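Local coordinates for protein putative hexose oxidase (Nonomuraea sp. ATCC 39727, PDB 5AWV) that probably oxidises the sugar of a teicoplanin-class glycopeptide antibiotic, using a covalently bound FAD cofactor, at residues G89-E94 with G152-G157; G158-G163 with G173-Y178. One frame throughout, in Å; residues are numbered along the deposited sequence.

Contact 1 (G89-E94 with G152-G157); sequences GGHCFE and GGVGVG. With FAD (flavin-adenine dinucleotide), chain M; N1L (2-amino-2-deoxy-beta-D-glucopyranuronic acid), chain B.
His91, Gly89, Gly153, Val154 and Gly155 bring together two loops of the PCMH-type FAD-binding domain in a buried, cofactor-mediated contact. One loop follows strand 84-87; the other leads into helix 156-161. No direct hydrogen bond joins them; they are coupled through the pyrophosphate and through one water within bonding reach of Gly89 O and Gly153 O. Gly155 N, at the N-cap position of the helix, gives a 2.8 Å bond to FAD O2P, and His91 N reaches the same oxygen at 3.1 Å. Gly89 N holds O1P, while Gly90 N and Cys92 N bind O2A and O1A on the other phosphate. Where the backbones approach most closely, Gly89 CA is 3.5 Å from Gly155 N; they can meet only because both are glycine, the side-chain direction of each running into the other's N.

In a CH-pi contact, Val154 CG2 sits over one face of the His91 imidazole, 3.9 Å from its centroid and 20° off the ring normal. The same methyl, anti to the carbonyl carbon, also packs 3.5 Å from FAD C9. Phe93 turns its edge to C9 and to the sugar acid N1L. The imidazole is fixed by its covalent bond, His91 ND1 to FAD C8M, 1.5 Å.

Contact 2 (G158-G163 with G173-Y178); sequences GHICGG and GSVVDY. With FAD (flavin-adenine dinucleotide), chain M.
Ile160 and Val175 meet where the C-terminal part of helix 156-161 packs against the short 3-10 turn ahead of strand 179-187. The two side chains cross at about a right angle: Val175 CG2 lies 4.2 Å from Ile160 CG1 and 4.0 Å from Ile160 CA, so this methyl rests on the helix backbone as much as on the side chain. Beside it, Val176 CG1 comes within 3.2 Å of Ile160 O, a tight approach to a carbonyl that already accepts the N-H of Gly163. That bond belongs to the Schellman motif closing the helix, in which Gly163 adopts positive phi.

From the same helix His159 reaches the cofactor. Its CB is 4.1 Å from FAD O2', and with CG anti to the backbone N (chi1 -175°) the ring swings out to the ribityl chain. ND1 meets O2' in a hydrogen bond of 2.8 Å and 165°, either atom being a possible donor, with O2' and the flavin N1 both at the ring edge. Next round the ring, CE1 is 3.4 Å from flavin O2.

The turn has its own internal bracing. Ser174 OG accepts the N-H of Val176 at 3.2 Å, and the same hydroxyl is hydrogen-bonded to Gly164 O. Across the contact, Ser174 OG also lies close to Gly163 O, at 3.2 Å. Ser174 N in turn bonds to Asp177 OD2, approaching from above the carboxylate plane; the other oxygen, OD1, forms a salt bridge with Arg420. Gly158 N, one residue before His159, binds FAD O1P. The 3-10 segment, opened by an ST turn, thus packs on the Schellman-capped end of the helix, whose Gly158 and His159 meet the pyrophosphate and ribityl chain in this PCMH-type FAD-binding domain.

Overall arrangement
From the N terminus, the chain leaves strand 84-87 and passes through 89-94; after strands 104-107, 114-117 and 122-125 and helix 131-142 it returns at 152-157, where contact 1 closes a loop of 57 intervening residues. Contact 2 opens directly afterwards at 158-163 and closes at 173-178, a short loop holding helix 169-172, before strand 179-187. The two loops therefore stand in series, neither nested nor crossed. Helix 156-161 is shared by both: its start serves contact 1 and its remainder contact 2. Their centres are 13 Å apart, yet Val154 CG1 packs 3.6 Å from His159 ND1, and both contacts touch FAD.

Contact 1 (G89-E94 with G152-G157)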
loop_
_atom_site.group_PDB
_atom_site.type_symbol
_atom_site.label_atom_id
_atom_site.label_comp_id
_atom_site.label_asym_id
_atom_site.label_seq_id
_atom_site.Cartn_x
_atom_site.Cartn_y
_atom_site.Cartn_z
ATOM N N GLY A 89 -7.214 -1.442 -3.253
ATOM C CA GLY A 89 -7.580 -0.324 -2.359
ATOM C C GLY A 89 -7.702 1.034 -3.004
ATOM O O GLY A 89 -8.257 1.945 -2.399
ATOM N N GLY A 90 -7.210 1.223 -4.238
ATOM C CA GLY A 90 -7.369 2.496 -4.894
ATOM C C GLY A 90 -6.325 3.536 -4.525
ATOM O O GLY A 90 -6.420 4.626 -5.022
ATOM N N HIS A 91 -5.280 3.184 -3.777
ATOM C CA HIS A 91 -4.318 4.159 -3.353
ATOM C C HIS A 91 -3.171 4.477 -4.263
ATOM O O HIS A 91 -2.338 5.312 -3.942
ATOM C CB HIS A 91 -3.798 3.824 -1.939
ATOM C CG HIS A 91 -4.629 4.486 -0.894
ATOM N ND1 HIS A 91 -4.328 5.766 -0.352
ATOM C CD2 HIS A 91 -5.852 4.126 -0.449
ATOM C CE1 HIS A 91 -5.346 6.050 0.479
ATOM N NE2 HIS A 91 -6.272 5.112 0.408
ATOM N N CYS A 92 -3.161 3.923 -5.468
ATOM C CA CYS A 92 -2.076 4.230 -6.403
ATOM C C CYS A 92 -1.711 5.718 -6.474
ATOM O O CYS A 92 -2.607 6.564 -6.663
ATOM C CB CYS A 92 -2.450 3.758 -7.844
ATOM S SG CYS A 92 -0.975 3.625 -8.902
ATOM N N PHE A 93 -0.418 6.032 -6.397
ATOM C CA PHE A 93 0.123 7.421 -6.475
ATOM C C PHE A 93 0.102 7.920 -7.911
ATOM O O PHE A 93 0.251 9.139 -8.140
ATOM C CB PHE A 93 1.581 7.552 -6.038
ATOM C CG PHE A 93 1.789 7.601 -4.549
ATOM C CD1 PHE A 93 0.840 7.115 -3.664
ATOM C CD2 PHE A 93 2.994 8.061 -4.058
ATOM C CE1 PHE A 93 1.058 7.129 -2.329
ATOM C CE2 PHE A 93 3.221 8.136 -2.720
ATOM C CZ PHE A 93 2.272 7.645 -1.843
ATOM N N GLU A 94 -0.110 6.999 -8.840
ATOM C CA GLU A 94 -0.072 7.279 -10.281
ATOM C C GLU A 94 -1.369 6.840 -10.956
ATOM O O GLU A 94 -2.255 6.280 -10.346
ATOM C CB GLU A 94 1.153 6.610 -10.964
ATOM C CG GLU A 94 2.386 7.471 -10.953
ATOM C CD GLU A 94 2.246 8.719 -11.821
ATOM O OE1 GLU A 94 1.190 8.868 -12.479
ATOM O OE2 GLU A 94 3.190 9.509 -11.841
ATOM N N GLY A 152 -5.036 3.576 6.864
ATOM C CA GLY A 152 -6.009 2.512 7.014
ATOM C C GLY A 152 -6.709 2.069 5.737
ATOM O O GLY A 152 -7.110 0.906 5.638
ATOM N N GLY A 153 -6.870 2.992 4.771
ATOM C CA GLY A 153 -7.606 2.668 3.521
ATOM C C GLY A 153 -6.776 2.019 2.350
ATOM O O GLY A 153 -7.335 1.597 1.299
ATOM N N VAL A 154 -5.485 1.949 2.521
ATOM C CA VAL A 154 -4.609 1.305 1.577
ATOM C C VAL A 154 -5.014 -0.172 1.398
ATOM O O VAL A 154 -5.243 -0.877 2.374
ATOM C CB VAL A 154 -3.175 1.450 2.061
ATOM C CG1 VAL A 154 -2.210 0.434 1.438
ATOM C CG2 VAL A 154 -2.774 2.874 1.780
ATOM N N GLY A 155 -5.091 -0.621 0.153
ATOM C CA GLY A 155 -5.406 -2.025 -0.110
ATOM C C GLY A 155 -4.264 -3.009 0.012
ATOM O O GLY A 155 -3.101 -2.760 -0.372
ATOM N N VAL A 156 -4.599 -4.192 0.470
ATOM C CA VAL A 156 -3.625 -5.260 0.480
ATOM C C VAL A 156 -3.026 -5.538 -0.952
ATOM O O VAL A 156 -1.834 -5.832 -1.103
ATOM C CB VAL A 156 -4.279 -6.517 1.101
ATOM C CG1 VAL A 156 -3.447 -7.781 0.857
ATOM C CG2 VAL A 156 -4.415 -6.252 2.592
ATOM N N GLY A 157 -3.881 -5.500 -1.954
ATOM C CA GLY A 157 -3.487 -5.915 -3.273
ATOM C C GLY A 157 -2.259 -5.242 -3.799
ATOM O O GLY A 157 -1.294 -5.920 -4.172
HETATM P PA FAD M . -4.508 0.273 -6.166
HETATM O O1A FAD M . -4.561 1.688 -6.704
HETATM O O2A FAD M . -5.717 -0.532 -6.043
HETATM O O5B FAD M . -3.410 -0.563 -6.938
HETATM C C5B FAD M . -2.040 -0.085 -7.165
HETATM C C4B FAD M . -1.420 -0.835 -8.302
HETATM O O4B FAD M . -1.313 -2.243 -8.064
HETATM C C3B FAD M . -2.128 -0.713 -9.661
HETATM O O3B FAD M . -1.244 -0.825 -10.803
HETATM C C2B FAD M . -3.048 -1.890 -9.552
HETATM O O2B FAD M . -3.515 -2.253 -10.809
HETATM C C1B FAD M . -2.209 -2.931 -8.891
HETATM N N9A FAD M . -3.019 -3.894 -8.184
HETATM C C8A FAD M . -3.958 -3.716 -7.245
HETATM N N7A FAD M . -4.429 -4.890 -6.771
HETATM C C5A FAD M . -3.772 -5.858 -7.396
HETATM C C6A FAD M . -3.841 -7.335 -7.413
HETATM N N6A FAD M . -4.725 -7.930 -6.618
HETATM N N1A FAD M . -2.959 -7.989 -8.227
HETATM C C2A FAD M . -2.092 -7.319 -9.042
HETATM N N3A FAD M . -2.000 -5.962 -9.115
HETATM C C4A FAD M . -2.855 -5.229 -8.347
HETATM N N1 FAD M . 2.930 2.671 1.363
HETATM C C2 FAD M . 3.758 2.226 2.355
HETATM O O2 FAD M . 4.549 1.288 2.113
HETATM N N3 FAD M . 3.734 2.737 3.596
HETATM C C4 FAD M . 2.802 3.633 3.983
HETATM O O4 FAD M . 2.761 4.069 5.155
HETATM C C4X FAD M . 1.850 4.134 2.982
HETATM N N5 FAD M . 0.868 5.054 3.287
HETATM C C5X FAD M . -0.081 5.447 2.382
HETATM C C6 FAD M . -1.093 6.336 2.802
HETATM C C7 FAD M . -1.970 6.769 1.772
HETATM C C7M FAD M . -3.086 7.781 2.141
HETATM C C8 FAD M . -1.909 6.255 0.347
HETATM C C8M FAD M . -3.017 6.525 -0.643
HETATM C C9 FAD M . -0.905 5.314 0.028
HETATM C C9A FAD M . 0.007 4.925 0.965
HETATM N N10 FAD M . 1.050 4.003 0.679
HETATM C C10 FAD M . 1.948 3.567 1.640
HETATM C "C1'" FAD M . 1.234 3.473 -0.712
HETATM C "C2'" FAD M . 0.585 2.159 -0.928
HETATM O "O2'" FAD M . 1.452 1.192 -0.365
HETATM C "C3'" FAD M . 0.558 2.003 -2.402
HETATM O "O3'" FAD M . -0.194 3.116 -2.889
HETATM C "C4'" FAD M . -0.126 0.663 -2.791
HETATM O "O4'" FAD M . 0.306 0.348 -4.117
HETATM C "C5'" FAD M . -1.620 0.865 -2.788
HETATM O "O5'" FAD M . -2.293 -0.388 -3.020
HETATM P P FAD M . -3.831 -0.375 -3.339
HETATM O O1P FAD M . -4.324 -1.734 -3.446
HETATM O O2P FAD M . -4.618 0.501 -2.404
HETATM O O3P FAD M . -3.807 0.466 -4.702
HETATM C C1 N1L B . 0.132 9.884 2.989
HETATM C C2 N1L B . 0.721 10.939 1.919
HETATM C C3 N1L B . 1.533 10.264 0.796
HETATM C C4 N1L B . 2.618 9.442 1.459
HETATM C C5 N1L B . 1.959 8.288 2.263
HETATM C C6 N1L B . 2.994 7.305 2.869
HETATM N N2 N1L B . -0.306 11.768 1.292
HETATM O O3 N1L B . 2.202 11.284 -0.088
HETATM O O4 N1L B . 3.618 8.928 0.441
HETATM O O5 N1L B . 1.189 8.864 3.392
HETATM O O6B N1L B . 3.466 7.657 4.165
HETATM O O6A N1L B . 4.147 7.283 2.126
HETATM O O HOH W 1 -9.680 1.802 0.185
#

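Contact 2 (G158-G163 with G173-Y178)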
loop_
_atom_site.group_PDB
_atom_site.type_symbol
_atom_site.label_atom_id
_atom_site.label_comp_id
_atom_site.label_asym_id
_atom_site.label_seq_id
_atom_site.Cartn_x
_atom_site.Cartn_y
_atom_site.Cartn_z
ATOM N N GLY A 158 -2.268 -3.912 -3.815
ATOM C CA GLY A 158 -1.062 -3.166 -4.225
ATOM C C GLY A 158 0.018 -3.100 -3.185
ATOM O O GLY A 158 1.218 -3.042 -3.506
ATOM N N HIS A 159 -0.394 -3.042 -1.933
ATOM C CA HIS A 159 0.514 -2.749 -0.836
ATOM C C HIS A 159 1.584 -3.838 -0.627
ATOM O O HIS A 159 2.793 -3.534 -0.510
ATOM C CB HIS A 159 -0.241 -2.428 0.460
ATOM C CG HIS A 159 0.613 -1.995 1.600
ATOM N ND1 HIS A 159 1.190 -0.748 1.658
ATOM C CD2 HIS A 159 0.933 -2.606 2.772
ATOM C CE1 HIS A 159 1.859 -0.620 2.798
ATOM N NE2 HIS A 159 1.716 -1.738 3.488
ATOM N N ILE A 160 1.148 -5.093 -0.567
ATOM C CA ILE A 160 2.037 -6.191 -0.254
ATOM C C ILE A 160 3.062 -6.394 -1.396
ATOM O O ILE A 160 4.245 -6.367 -1.134
ATOM C CB ILE A 160 1.328 -7.477 0.195
ATOM C CG1 ILE A 160 0.642 -7.253 1.538
ATOM C CG2 ILE A 160 2.318 -8.610 0.361
ATOM C CD1 ILE A 160 -0.089 -8.457 2.044
ATOM N N CYS A 161 2.614 -6.565 -2.631
ATOM C CA CYS A 161 3.520 -6.868 -3.684
ATOM C C CYS A 161 4.465 -5.735 -4.047
ATOM O O CYS A 161 5.510 -5.955 -4.698
ATOM C CB CYS A 161 2.828 -7.412 -4.942
ATOM S SG CYS A 161 1.827 -6.302 -5.828
ATOM N N GLY A 162 4.107 -4.534 -3.642
ATOM C CA GLY A 162 5.000 -3.407 -3.812
ATOM C C GLY A 162 5.956 -3.099 -2.689
ATOM O O GLY A 162 6.670 -2.146 -2.784
ATOM N N GLY A 163 5.999 -3.891 -1.649
ATOM C CA GLY A 163 7.010 -3.744 -0.608
ATOM C C GLY A 163 6.608 -2.963 0.614
ATOM O O GLY A 163 7.460 -2.415 1.294
ATOM N N GLY A 173 10.888 -5.547 9.858
ATOM C CA GLY A 173 11.061 -5.596 8.425
ATOM C C GLY A 173 9.881 -5.141 7.586
ATOM O O GLY A 173 8.889 -4.543 8.085
ATOM N N SER A 174 10.000 -5.355 6.287
ATOM C CA SER A 174 8.910 -5.075 5.315
ATOM C C SER A 174 7.866 -6.157 5.411
ATOM O O SER A 174 8.184 -7.310 5.839
ATOM C CB SER A 174 9.457 -5.029 3.918
ATOM O OG SER A 174 8.443 -4.924 2.949
ATOM N N VAL A 175 6.626 -5.820 5.055
ATOM C CA VAL A 175 5.618 -6.872 4.921
ATOM C C VAL A 175 6.095 -8.028 4.018
ATOM O O VAL A 175 5.660 -9.172 4.204
ATOM C CB VAL A 175 4.234 -6.385 4.444
ATOM C CG1 VAL A 175 3.770 -5.320 5.388
ATOM C CG2 VAL A 175 4.263 -5.866 3.048
ATOM N N VAL A 176 6.962 -7.725 3.022
ATOM C CA VAL A 176 7.416 -8.802 2.122
ATOM C C VAL A 176 8.293 -9.810 2.788
ATOM O O VAL A 176 8.442 -10.882 2.238
ATOM C CB VAL A 176 8.032 -8.353 0.793
ATOM C CG1 VAL A 176 7.009 -7.571 0.033
ATOM C CG2 VAL A 176 9.339 -7.564 0.945
ATOM N N ASP A 177 8.863 -9.497 3.937
ATOM C CA ASP A 177 9.709 -10.423 4.649
ATOM C C ASP A 177 8.844 -11.500 5.351
ATOM O O ASP A 177 9.377 -12.513 5.871
ATOM C CB ASP A 177 10.635 -9.621 5.625
ATOM C CG ASP A 177 11.583 -8.644 4.851
ATOM O OD1 ASP A 177 11.950 -9.036 3.679
ATOM O OD2 ASP A 177 11.912 -7.526 5.385
ATOM N N TYR A 178 7.522 -11.302 5.325
ATOM C CA TYR A 178 6.524 -12.277 5.790
ATOM C C TYR A 178 5.721 -12.929 4.644
ATOM O O TYR A 178 4.790 -13.676 4.922
ATOM C CB TYR A 178 5.591 -11.666 6.848
ATOM C CG TYR A 178 6.422 -11.128 7.987
ATOM C CD1 TYR A 178 6.834 -11.953 9.031
ATOM C CD2 TYR A 178 6.966 -9.872 7.911
ATOM C CE1 TYR A 178 7.673 -11.479 9.999
ATOM C CE2 TYR A 178 7.822 -9.386 8.901
ATOM C CZ TYR A 178 8.223 -10.200 9.913
ATOM O OH TYR A 178 9.087 -9.792 10.938
HETATM P PA FAD M . -4.508 0.273 -6.166
HETATM O O1A FAD M . -4.561 1.688 -6.704
HETATM O O2A FAD M . -5.717 -0.532 -6.043
HETATM O O5B FAD M . -3.410 -0.563 -6.938
HETATM C C5B FAD M . -2.040 -0.085 -7.165
HETATM C C4B FAD M . -1.420 -0.835 -8.302
HETATM O O4B FAD M . -1.313 -2.243 -8.064
HETATM C C3B FAD M . -2.128 -0.713 -9.661
HETATM O O3B FAD M . -1.244 -0.825 -10.803
HETATM C C2B FAD M . -3.048 -1.890 -9.552
HETATM O O2B FAD M . -3.515 -2.253 -10.809
HETATM C C1B FAD M . -2.209 -2.931 -8.891
HETATM N N9A FAD M . -3.019 -3.894 -8.184
HETATM C C8A FAD M . -3.958 -3.716 -7.245
HETATM N N7A FAD M . -4.429 -4.890 -6.771
HETATM C C5A FAD M . -3.772 -5.858 -7.396
HETATM C C6A FAD M . -3.841 -7.335 -7.413
HETATM N N6A FAD M . -4.725 -7.930 -6.618
HETATM N N1A FAD M . -2.959 -7.989 -8.227
HETATM C C2A FAD M . -2.092 -7.319 -9.042
HETATM N N3A FAD M . -2.000 -5.962 -9.115
HETATM C C4A FAD M . -2.855 -5.229 -8.347
HETATM N N1 FAD M . 2.930 2.671 1.363
HETATM C C2 FAD M . 3.758 2.226 2.355
HETATM O O2 FAD M . 4.549 1.288 2.113
HETATM N N3 FAD M . 3.734 2.737 3.596
HETATM C C4 FAD M . 2.802 3.633 3.983
HETATM O O4 FAD M . 2.761 4.069 5.155
HETATM C C4X FAD M . 1.850 4.134 2.982
HETATM N N5 FAD M . 0.868 5.054 3.287
HETATM C C5X FAD M . -0.081 5.447 2.382
HETATM C C6 FAD M . -1.093 6.336 2.802
HETATM C C7 FAD M . -1.970 6.769 1.772
HETATM C C7M FAD M . -3.086 7.781 2.141
HETATM C C8 FAD M . -1.909 6.255 0.347
HETATM C C8M FAD M . -3.017 6.525 -0.643
HETATM C C9 FAD M . -0.905 5.314 0.028
HETATM C C9A FAD M . 0.007 4.925 0.965
HETATM N N10 FAD M . 1.050 4.003 0.679
HETATM C C10 FAD M . 1.948 3.567 1.640
HETATM C "C1'" FAD M . 1.234 3.473 -0.712
HETATM C "C2'" FAD M . 0.585 2.159 -0.928
HETATM O "O2'" FAD M . 1.452 1.192 -0.365
HETATM C "C3'" FAD M . 0.558 2.003 -2.402
HETATM O "O3'" FAD M . -0.194 3.116 -2.889
HETATM C "C4'" FAD M . -0.126 0.663 -2.791
HETATM O "O4'" FAD M . 0.306 0.348 -4.117
HETATM C "C5'" FAD M . -1.620 0.865 -2.788
HETATM O "O5'" FAD M . -2.293 -0.388 -3.020
HETATM P P FAD M . -3.831 -0.375 -3.339
HETATM O O1P FAD M . -4.324 -1.734 -3.446
HETATM O O2P FAD M . -4.618 0.501 -2.404
HETATM O O3P FAD M . -3.807 0.466 -4.702
#